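Local coordinates for putative pachytene checkpoint protein 2 (Caenorhabditis elegans, PDB 4XGU), which is an AAA+ ATPase that binds and hydrolyses ATP, probably to remodel partner proteins, and is thought to play a key role in meiotic chromosome recombination, at residues T402-L405 with P406-M409. Numbering follows the deposited sequence.
Sequences TITL and PNCM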
ATOM      1  N   THR B 402     -16.368 -59.967   1.804  1.00 95.33           N
ATOM      2  CA  THR B 402     -15.233 -60.159   0.913  1.00 99.53           C
ATOM      3  C   THR B 402     -15.629 -59.863  -0.530  1.00 98.82           C
ATOM      4  O   THR B 402     -16.679 -60.304  -0.996  1.00104.02           O
ATOM      5  CB  THR B 402     -14.688 -61.591   1.013  1.00109.41           C
ATOM      6  OG1 THR B 402     -14.126 -61.797   2.317  1.00109.07           O
ATOM      7  CG2 THR B 402     -13.619 -61.830  -0.035  1.00116.12           C
ATOM      8  N   ILE B 403     -14.787 -59.116  -1.235  1.00 91.84           N
ATOM      9  CA  ILE B 403     -15.095 -58.713  -2.600  1.00 92.21           C
ATOM     10  C   ILE B 403     -14.451 -59.627  -3.639  1.00 96.28           C
ATOM     11  O   ILE B 403     -13.260 -59.930  -3.561  1.00 99.18           O
ATOM     12  CB  ILE B 403     -14.641 -57.266  -2.865  1.00 89.32           C
ATOM     13  CG1 ILE B 403     -15.089 -56.351  -1.727  1.00 91.74           C
ATOM     14  CG2 ILE B 403     -15.186 -56.771  -4.193  1.00 87.08           C
ATOM     15  CD1 ILE B 403     -14.703 -54.905  -1.925  1.00 92.87           C
ATOM     16  N   THR B 404     -15.247 -60.066  -4.610  1.00 95.87           N
ATOM     17  CA  THR B 404     -14.720 -60.824  -5.739  1.00 98.25           C
ATOM     18  C   THR B 404     -13.958 -59.875  -6.659  1.00102.94           C
ATOM     19  O   THR B 404     -14.236 -58.677  -6.688  1.00106.40           O
ATOM     20  CB  THR B 404     -15.838 -61.530  -6.531  1.00 93.83           C
ATOM     21  OG1 THR B 404     -16.501 -60.586  -7.381  1.00 93.15           O
ATOM     22  CG2 THR B 404     -16.851 -62.157  -5.582  1.00 88.84           C
ATOM     23  N   LEU B 405     -12.995 -60.406  -7.405  1.00104.38           N
ATOM     24  CA  LEU B 405     -12.189 -59.581  -8.303  1.00104.91           C
ATOM     25  C   LEU B 405     -13.014 -58.891  -9.405  1.00106.95           C
ATOM     26  O   LEU B 405     -12.788 -57.708  -9.676  1.00106.11           O
ATOM     27  CB  LEU B 405     -11.064 -60.417  -8.928  1.00106.32           C
ATOM     28  CG  LEU B 405      -9.875 -59.645  -9.508  1.00108.62           C
ATOM     29  CD1 LEU B 405      -8.617 -60.467  -9.384  1.00112.35           C
ATOM     30  CD2 LEU B 405     -10.097 -59.274 -10.963  1.00111.68           C
ATOM     31  N   PRO B 406     -13.953 -59.613 -10.053  1.00108.96           N
ATOM     32  CA  PRO B 406     -14.764 -58.906 -11.053  1.00104.66           C
ATOM     33  C   PRO B 406     -15.597 -57.773 -10.460  1.00 96.95           C
ATOM     34  O   PRO B 406     -15.704 -56.709 -11.069  1.00 95.38           O
ATOM     35  CB  PRO B 406     -15.671 -60.007 -11.611  1.00111.16           C
ATOM     36  CG  PRO B 406     -14.912 -61.262 -11.390  1.00117.24           C
ATOM     37  CD  PRO B 406     -14.222 -61.065 -10.076  1.00115.52           C
ATOM     38  N   ASN B 407     -16.178 -57.999  -9.285  1.00 93.71           N
ATOM     39  CA  ASN B 407     -16.953 -56.961  -8.617  1.00 96.21           C
ATOM     40  C   ASN B 407     -16.063 -55.830  -8.115  1.00 92.69           C
ATOM     41  O   ASN B 407     -16.464 -54.665  -8.113  1.00 93.51           O
ATOM     42  CB  ASN B 407     -17.754 -57.552  -7.457  1.00103.49           C
ATOM     43  CG  ASN B 407     -19.248 -57.494  -7.697  1.00112.10           C
ATOM     44  OD1 ASN B 407     -19.738 -56.621  -8.414  1.00112.22           O
ATOM     45  ND2 ASN B 407     -19.983 -58.425  -7.097  1.00118.49           N
ATOM     46  N   CYS B 408     -14.854 -56.185  -7.693  1.00 88.64           N
ATOM     47  CA  CYS B 408     -13.882 -55.212  -7.206  1.00 79.75           C
ATOM     48  C   CYS B 408     -13.582 -54.143  -8.250  1.00 81.62           C
ATOM     49  O   CYS B 408     -13.503 -52.956  -7.936  1.00 82.36           O
ATOM     50  CB  CYS B 408     -12.591 -55.915  -6.798  1.00 76.72           C
ATOM     51  SG  CYS B 408     -11.199 -54.802  -6.557  1.00 87.78           S
ATOM     52  N   MET B 409     -13.414 -54.580  -9.494  1.00 87.03           N
ATOM     53  CA  MET B 409     -13.188 -53.669 -10.607  1.00 86.65           C
ATOM     54  C   MET B 409     -14.406 -52.772 -10.815  1.00 95.66           C
ATOM     55  O   MET B 409     -14.273 -51.583 -11.108  1.00 97.39           O
ATOM     56  CB  MET B 409     -12.877 -54.459 -11.879  1.00 83.62           C
ATOM     57  CG  MET B 409     -11.612 -54.021 -12.596  1.00 83.91           C
ATOM     58  SD  MET B 409     -10.145 -54.048 -11.550  1.00120.44           S
ATOM     59  CE  MET B 409     -10.173 -55.735 -10.962  1.00 78.62           C
TER
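Thr404 is the N-cap of helix 405-420: its OG1 accepts a capping bond from Asn407 N at 3.2 Å. With chi1 at 78° OG1 sits between the threonine's own N and C and faces Asn407, 3.3 Å from Asn407 CB. The neighbouring backbone bonds begin the regular i to i+4 pattern: Cys408 N reaches Thr404 O at 2.8 Å and Met409 N reaches Leu405 O at 3.2 Å. Pro406, which has no N-H to offer, fits the first turn, where a backbone N-H would have no main-chain acceptor in the helix. With an alanine here in place of Thr404 the capping hydroxyl is gone, and Asn407 N is likely to be left without its side-chain acceptor at the helix start.

Apolar contacts run along the same turn. Just before the cap, Ile403 CG2 lies 3.8 Å from Cys408 CB. Leu405 and Met409 run side by side in the same direction; bends at chi2 and chi3, both 55°, fold the methionine chain so that Met409 CE comes to 3.5 Å from Leu405 CD2.

The cap thus ends the loop after helix 384-397 and opens helix 405-420 of the AAA+ lid. Asp346 accepts a hydrogen bond from Leu405 N, and helix 367-378 packs alongside, with Phe368 against Leu405 and Pro406, and Ile371 and Leu372 against Met409.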